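Member of s1p family of ribosomal proteins (Pyrococcus furiosus, PDB 5YH1) is an S1-containing archaeal protein whose DHH domain binds manganese and probably acts as an exonuclease on nucleic acids. Local coordinates at residues T77-I80 with P81-K85; Y195-T198 with A199-A203; D216-K219 with H220-A223. One frame throughout, in Å; residues are numbered along the deposited sequence.

Contact 1: residues T77-I80 with P81-K85; sequences TAII and PLIEK
The puckered ring of Pro81 meets the preceding turn along its CD–CG bond, with CD 3.0 Å and CG 3.3 Å from Thr77 O. Joined to Ile80 through Pro81 N, the ring also sets CD 3.4 Å from Ile80 CB. The flat carboxylate of Glu84 reaches back along the helix and touches Ile80 CG2 with OE1 at 4.1 Å. Pro81 has no N-H to give to Thr77 O, and helix 66-86 is kinked here. This helix lies in the crossover from strand 58-63 to strand 97-102 of the parallel sheet in the DHH domain. Past the proline the helical bonding resumes: Ile83 N donates to Ile79 O at 3.0 Å and an almost straight 168°, and Glu84 N donates to Ile80 O at 2.9 Å. Beside this backbone, Ile79 holds CG1 next to its own N (chi1 -70°), which leaves CG2 anti to that N and pointing to Ile83 CD1, only 3.5 Å away. Ile79, Ile80 and Ile83 all pack on Phe97, while Ile79 and Leu82 meet Ile52 of helix 32-53. Arg93 borders both Ile80 and Glu84, and Asn211 ND2 gives a hydrogen bond to Ala78 O.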
loop_
_atom_site.group_PDB
_atom_site.type_symbol
_atom_site.label_atom_id
_atom_site.label_comp_id
_atom_site.label_asym_id
_atom_site.label_seq_id
_atom_site.Cartn_x
_atom_site.Cartn_y
_atom_site.Cartn_z
ATOM N N THR A 77 -18.623 -15.433 -14.521
ATOM C CA THR A 77 -20.066 -15.569 -14.678
ATOM C C THR A 77 -20.465 -17.004 -15.056
ATOM O O THR A 77 -21.502 -17.491 -14.627
ATOM C CB THR A 77 -20.584 -14.557 -15.721
ATOM O OG1 THR A 77 -20.235 -13.237 -15.299
ATOM C CG2 THR A 77 -22.096 -14.640 -15.886
ATOM N N ALA A 78 -19.629 -17.679 -15.840
ATOM C CA ALA A 78 -19.839 -19.090 -16.195
ATOM C C ALA A 78 -19.449 -20.053 -15.060
ATOM O O ALA A 78 -20.103 -21.065 -14.833
ATOM C CB ALA A 78 -19.033 -19.423 -17.442
ATOM N N ILE A 79 -18.367 -19.736 -14.358
ATOM C CA ILE A 79 -17.806 -20.621 -13.335
ATOM C C ILE A 79 -18.637 -20.671 -12.049
ATOM O O ILE A 79 -18.926 -21.758 -11.539
ATOM C CB ILE A 79 -16.347 -20.211 -13.014
ATOM C CG1 ILE A 79 -15.457 -20.538 -14.206
ATOM C CG2 ILE A 79 -15.826 -20.927 -11.769
ATOM C CD1 ILE A 79 -14.153 -19.782 -14.234
ATOM N N ILE A 80 -19.024 -19.508 -11.532
ATOM C CA ILE A 80 -19.684 -19.429 -10.218
ATOM C C ILE A 80 -20.936 -20.314 -10.117
ATOM O O ILE A 80 -21.078 -21.052 -9.141
ATOM C CB ILE A 80 -20.016 -17.965 -9.819
ATOM C CG1 ILE A 80 -18.740 -17.157 -9.543
ATOM C CG2 ILE A 80 -20.938 -17.913 -8.611
ATOM C CD1 ILE A 80 -17.839 -17.726 -8.476
ATOM N N PRO A 81 -21.847 -20.250 -11.114
ATOM C CA PRO A 81 -23.027 -21.130 -11.055
ATOM C C PRO A 81 -22.701 -22.622 -10.985
ATOM O O PRO A 81 -23.395 -23.357 -10.287
ATOM C CB PRO A 81 -23.782 -20.807 -12.351
ATOM C CG PRO A 81 -23.363 -19.427 -12.698
ATOM C CD PRO A 81 -21.942 -19.287 -12.224
ATOM N N LEU A 82 -21.679 -23.069 -11.711
ATOM C CA LEU A 82 -21.282 -24.472 -11.658
ATOM C C LEU A 82 -20.755 -24.826 -10.271
ATOM O O LEU A 82 -21.099 -25.866 -9.723
ATOM C CB LEU A 82 -20.222 -24.804 -12.713
ATOM C CG LEU A 82 -20.640 -24.769 -14.182
ATOM C CD1 LEU A 82 -19.515 -25.319 -15.043
ATOM C CD2 LEU A 82 -21.934 -25.547 -14.422
ATOM N N ILE A 83 -19.928 -23.954 -9.704
ATOM C CA ILE A 83 -19.425 -24.163 -8.352
ATOM C C ILE A 83 -20.582 -24.297 -7.367
ATOM O O ILE A 83 -20.558 -25.162 -6.491
ATOM C CB ILE A 83 -18.480 -23.025 -7.910
ATOM C CG1 ILE A 83 -17.158 -23.120 -8.679
ATOM C CG2 ILE A 83 -18.232 -23.075 -6.402
ATOM C CD1 ILE A 83 -16.243 -21.929 -8.480
ATOM N N GLU A 84 -21.592 -23.444 -7.522
ATOM C CA GLU A 84 -22.736 -23.445 -6.612
ATOM C C GLU A 84 -23.634 -24.674 -6.762
ATOM O O GLU A 84 -24.218 -25.122 -5.775
ATOM C CB GLU A 84 -23.542 -22.141 -6.734
ATOM C CG GLU A 84 -22.778 -20.953 -6.154
ATOM C CD GLU A 84 -23.583 -19.672 -6.082
ATOM O OE1 GLU A 84 -24.365 -19.399 -7.022
ATOM O OE2 GLU A 84 -23.414 -18.933 -5.083
ATOM N N LYS A 85 -23.722 -25.239 -7.965
ATOM C CA LYS A 85 -24.543 -26.437 -8.161
ATOM C C LYS A 85 -23.880 -27.708 -7.604
ATOM O O LYS A 85 -24.581 -28.628 -7.193
ATOM C CB LYS A 85 -24.969 -26.609 -9.627
ATOM C CG LYS A 85 -24.063 -27.465 -10.494
ATOM C CD LYS A 85 -24.783 -27.948 -11.745
ATOM C CE LYS A 85 -25.294 -26.790 -12.590
ATOM N NZ LYS A 85 -25.540 -27.195 -14.002
#

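Contact 2: residues Y195-T198 with A199-A203; sequences YELT and AGMLA
Met201, present as selenomethionine, folds back from the first turn of helix 199-210 over the loop that leads into it. Its CB lies 3.3 Å from Thr198 O, and CG, one bond further, passes Thr198 OG1. The selenium lies against the loop: SE is 3.6 Å from Thr198 N and 3.8 Å from Leu197 CD1, with Glu196 O close by as well, and Phe236 and Tyr239 of helix 234-245 also border the side chain. A bend at the last torsion of Met201 (chi3 -147°) then brings the methyl back over the threonine, with CE 3.4 Å from Thr198 OG1 and 3.8 Å from Thr198 CG2. On another flank of the turn, Leu197 CD2 meets Leu202 CD2 at 3.8 Å, so the two branches of Leu197 serve two different helix residues. Thr198 occupies the N-cap position, and its carbonyl oxygen starts the helix by accepting Leu202 N at 3.0 Å in a nearly linear bond (172°); Met201 N adds a weak second one. The hydroxyl of Thr198 bonds instead to Asp67 OD1, which also takes the N-H of Gly200, while the N-H of Ala199 goes to Asp67 OD2. These three bonds from a helix N-terminus fix the rotation of the carboxylate beside the metal; with Asp137, His163 and Asp229, Asp67 completes the manganese site of this DHH domain.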
loop_
_atom_site.group_PDB
_atom_site.type_symbol
_atom_site.label_atom_id
_atom_site.label_comp_id
_atom_site.label_asym_id
_atom_site.label_seq_id
_atom_site.Cartn_x
_atom_site.Cartn_y
_atom_site.Cartn_z
ATOM N N TYR A 195 -3.686 -9.681 -33.178
ATOM C CA TYR A 195 -3.988 -9.074 -31.876
ATOM C C TYR A 195 -5.448 -8.665 -31.726
ATOM O O TYR A 195 -5.960 -8.575 -30.613
ATOM C CB TYR A 195 -3.103 -7.828 -31.703
ATOM C CG TYR A 195 -3.405 -6.975 -30.483
ATOM C CD1 TYR A 195 -2.846 -7.276 -29.242
ATOM C CD2 TYR A 195 -4.244 -5.858 -30.569
ATOM C CE1 TYR A 195 -3.110 -6.496 -28.122
ATOM C CE2 TYR A 195 -4.520 -5.078 -29.451
ATOM C CZ TYR A 195 -3.942 -5.396 -28.230
ATOM O OH TYR A 195 -4.196 -4.636 -27.111
ATOM N N GLU A 196 -6.116 -8.410 -32.846
ATOM C CA GLU A 196 -7.441 -7.811 -32.822
ATOM C C GLU A 196 -8.544 -8.757 -32.350
ATOM O O GLU A 196 -9.655 -8.320 -32.094
ATOM C CB GLU A 196 -7.789 -7.210 -34.186
ATOM C CG GLU A 196 -7.667 -8.173 -35.360
ATOM C CD GLU A 196 -6.358 -8.004 -36.127
ATOM O OE1 GLU A 196 -6.436 -7.750 -37.349
ATOM O OE2 GLU A 196 -5.265 -8.115 -35.513
ATOM N N LEU A 197 -8.246 -10.044 -32.231
ATOM C CA LEU A 197 -9.140 -10.960 -31.512
ATOM C C LEU A 197 -8.734 -10.932 -30.033
ATOM O O LEU A 197 -7.752 -11.572 -29.625
ATOM C CB LEU A 197 -9.054 -12.374 -32.089
ATOM C CG LEU A 197 -10.059 -13.397 -31.569
ATOM C CD1 LEU A 197 -11.489 -13.013 -31.909
ATOM C CD2 LEU A 197 -9.717 -14.761 -32.132
ATOM N N THR A 198 -9.496 -10.182 -29.239
ATOM C CA THR A 198 -9.056 -9.775 -27.900
ATOM C C THR A 198 -9.438 -10.771 -26.808
ATOM O O THR A 198 -10.238 -11.687 -27.021
ATOM C CB THR A 198 -9.630 -8.387 -27.538
ATOM O OG1 THR A 198 -11.022 -8.492 -27.227
ATOM C CG2 THR A 198 -9.441 -7.421 -28.694
ATOM N N ALA A 199 -8.887 -10.564 -25.617
ATOM C CA ALA A 199 -9.061 -11.522 -24.516
ATOM C C ALA A 199 -10.515 -11.697 -24.131
ATOM O O ALA A 199 -10.946 -12.804 -23.825
ATOM C CB ALA A 199 -8.240 -11.101 -23.306
ATOM N N GLY A 200 -11.272 -10.604 -24.148
ATOM C CA GLY A 200 -12.696 -10.658 -23.816
ATOM C C GLY A 200 -13.517 -11.438 -24.830
ATOM O O GLY A 200 -14.527 -12.050 -24.483
HETATM N N MSE A 201 -13.093 -11.402 -26.087
HETATM C CA MSE A 201 -13.717 -12.208 -27.133
HETATM C C MSE A 201 -13.397 -13.652 -26.849
HETATM O O MSE A 201 -14.294 -14.479 -26.680
HETATM C CB MSE A 201 -13.219 -11.800 -28.522
HETATM C CG MSE A 201 -13.772 -10.440 -28.934
HETATM SE SE MSE A 201 -12.857 -9.707 -30.525
HETATM C CE MSE A 201 -13.015 -7.829 -29.961
ATOM N N LEU A 202 -12.113 -13.964 -26.766
ATOM C CA LEU A 202 -11.676 -15.339 -26.469
ATOM C C LEU A 202 -12.306 -15.898 -25.198
ATOM O O LEU A 202 -12.797 -17.031 -25.185
ATOM C CB LEU A 202 -10.170 -15.381 -26.286
ATOM C CG LEU A 202 -9.346 -14.980 -27.489
ATOM C CD1 LEU A 202 -7.896 -14.758 -27.074
ATOM C CD2 LEU A 202 -9.460 -16.045 -28.579
ATOM N N ALA A 203 -12.301 -15.090 -24.140
ATOM C CA ALA A 203 -12.748 -15.547 -22.829
ATOM C C ALA A 203 -14.238 -15.786 -22.796
ATOM O O ALA A 203 -14.718 -16.686 -22.097
ATOM C CB ALA A 203 -12.349 -14.549 -21.753
#

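Contact 3: residues D216-K219 with H220-A223; sequences DRIK and HLPA
Between Ile218 and Leu221 the chain makes a type I beta turn, the tight corner that joins helix 215-218 to helix 221-229 in the DHH domain. Leu221 N closes it on Ile218 O at 2.9 Å with an N-H...O angle of 163°, although the donor stands well above the carbonyl plane, 49° out of it. Pro222 follows at once and offers no N-H; its CD lies 3.5 Å from Lys219 O. That carbonyl receives a bond from a water at 2.6 Å, and the same water accepts Ala223 N at 3.2 Å, so a single molecule bridges the turn and the first residues of the second helix. Among the side chains, His220 folds back against the turn, its CG set between the backbone N and C (chi1 73°). The imidazole edge faces Arg217 O, which lies near the ring plane and 3.2 Å from His220 CE1, while Leu221 CD2 sits over one ring face, toward the rim. His220 NE2 is hydrogen-bonded to Leu280 O, which fixes that end of the ring. Leu221 turns its CD1 to Ile218 CB at 3.8 Å, and both residues reach neighbouring helices, Ile218 touching Ala207 of helix 199-210 and Leu221 touching Ala74 of helix 66-86. A salt bridge spans three residues of the chain: the extended Lys219 side chain runs back one turn, its NZ 3.0 Å from Asp216 OD1 and approaching from above the carboxylate plane.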
loop_
_atom_site.group_PDB
_atom_site.type_symbol
_atom_site.label_atom_id
_atom_site.label_comp_id
_atom_site.label_asym_id
_atom_site.label_seq_id
_atom_site.Cartn_x
_atom_site.Cartn_y
_atom_site.Cartn_z
ATOM N N ASP A 216 -26.628 -16.211 -23.024
ATOM C CA ASP A 216 -27.475 -15.044 -23.281
ATOM C C ASP A 216 -27.093 -13.873 -22.377
ATOM O O ASP A 216 -27.179 -12.719 -22.779
ATOM C CB ASP A 216 -28.957 -15.391 -23.116
ATOM C CG ASP A 216 -29.506 -16.237 -24.275
ATOM O OD1 ASP A 216 -28.855 -16.373 -25.336
ATOM O OD2 ASP A 216 -30.617 -16.768 -24.122
ATOM N N ARG A 217 -26.648 -14.182 -21.167
ATOM C CA ARG A 217 -26.214 -13.162 -20.219
ATOM C C ARG A 217 -24.934 -12.447 -20.664
ATOM O O ARG A 217 -24.812 -11.248 -20.485
ATOM C CB ARG A 217 -26.003 -13.800 -18.843
ATOM C CG ARG A 217 -25.751 -12.804 -17.729
ATOM C CD ARG A 217 -25.544 -13.510 -16.408
ATOM N NE ARG A 217 -26.773 -14.138 -15.938
ATOM C CZ ARG A 217 -27.798 -13.493 -15.379
ATOM N NH1 ARG A 217 -27.775 -12.174 -15.198
ATOM N NH2 ARG A 217 -28.866 -14.182 -14.999
ATOM N N ILE A 218 -23.992 -13.176 -21.256
ATOM C CA ILE A 218 -22.662 -12.621 -21.554
ATOM C C ILE A 218 -22.332 -12.382 -23.027
ATOM O O ILE A 218 -21.255 -11.881 -23.329
ATOM C CB ILE A 218 -21.534 -13.508 -20.973
ATOM C CG1 ILE A 218 -21.415 -14.837 -21.717
ATOM C CG2 ILE A 218 -21.753 -13.758 -19.490
ATOM C CD1 ILE A 218 -20.215 -15.650 -21.293
ATOM N N LYS A 219 -23.231 -12.727 -23.947
ATOM C CA LYS A 219 -22.885 -12.681 -25.380
ATOM C C LYS A 219 -22.591 -11.281 -25.923
ATOM O O LYS A 219 -21.997 -11.149 -26.994
ATOM C CB LYS A 219 -23.943 -13.382 -26.242
ATOM C CG LYS A 219 -25.331 -12.781 -26.167
ATOM C CD LYS A 219 -26.329 -13.709 -26.821
ATOM C CE LYS A 219 -27.733 -13.129 -26.769
ATOM N NZ LYS A 219 -28.685 -14.127 -27.312
ATOM N N HIS A 220 -22.987 -10.247 -25.185
ATOM C CA HIS A 220 -22.627 -8.853 -25.512
ATOM C C HIS A 220 -21.263 -8.375 -24.976
ATOM O O HIS A 220 -20.787 -7.290 -25.348
ATOM C CB HIS A 220 -23.718 -7.909 -25.003
ATOM C CG HIS A 220 -23.730 -7.754 -23.515
ATOM N ND1 HIS A 220 -24.176 -8.743 -22.665
ATOM C CD2 HIS A 220 -23.326 -6.735 -22.725
ATOM C CE1 HIS A 220 -24.060 -8.333 -21.416
ATOM N NE2 HIS A 220 -23.548 -7.116 -21.426
ATOM N N LEU A 221 -20.634 -9.164 -24.102
ATOM C CA LEU A 221 -19.353 -8.761 -23.487
ATOM C C LEU A 221 -18.234 -8.548 -24.489
ATOM O O LEU A 221 -17.460 -7.599 -24.357
ATOM C CB LEU A 221 -18.923 -9.759 -22.407
ATOM C CG LEU A 221 -19.841 -9.848 -21.179
ATOM C CD1 LEU A 221 -19.203 -10.700 -20.095
ATOM C CD2 LEU A 221 -20.175 -8.476 -20.617
ATOM N N PRO A 222 -18.142 -9.415 -25.517
ATOM C CA PRO A 222 -17.110 -9.209 -26.537
ATOM C C PRO A 222 -17.138 -7.832 -27.223
ATOM O O PRO A 222 -16.086 -7.300 -27.580
ATOM C CB PRO A 222 -17.390 -10.328 -27.542
ATOM C CG PRO A 222 -18.013 -11.409 -26.728
ATOM C CD PRO A 222 -18.828 -10.708 -25.680
ATOM N N ALA A 223 -18.323 -7.261 -27.399
ATOM C CA ALA A 223 -18.446 -5.915 -27.950
ATOM C C ALA A 223 -17.830 -4.868 -27.033
ATOM O O ALA A 223 -17.182 -3.934 -27.506
ATOM C CB ALA A 223 -19.912 -5.579 -28.216
HETATM O O HOH W 1 -20.627 -9.254 -28.220
#

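How the contacts relate
All three contacts lie in the DHH domain and follow one another along the chain, on helix 66-86, at the start of helix 199-210 and at the corner before helix 221-229. Contact 3 joins the other two. Its Arg217 and Ile218 pack on Thr77 CG2 of contact 1, centres about 17 Å apart, and its Pro222 packs on Met201 CG of contact 2, centres about 13 Å apart. Contacts 1 and 2 do not touch, their centres being about 22 Å apart. Contact 2 lies at the manganese site, whereas contact 1 is on the distant part of helix 66-86, the helix that also carries the metal ligand Asp67.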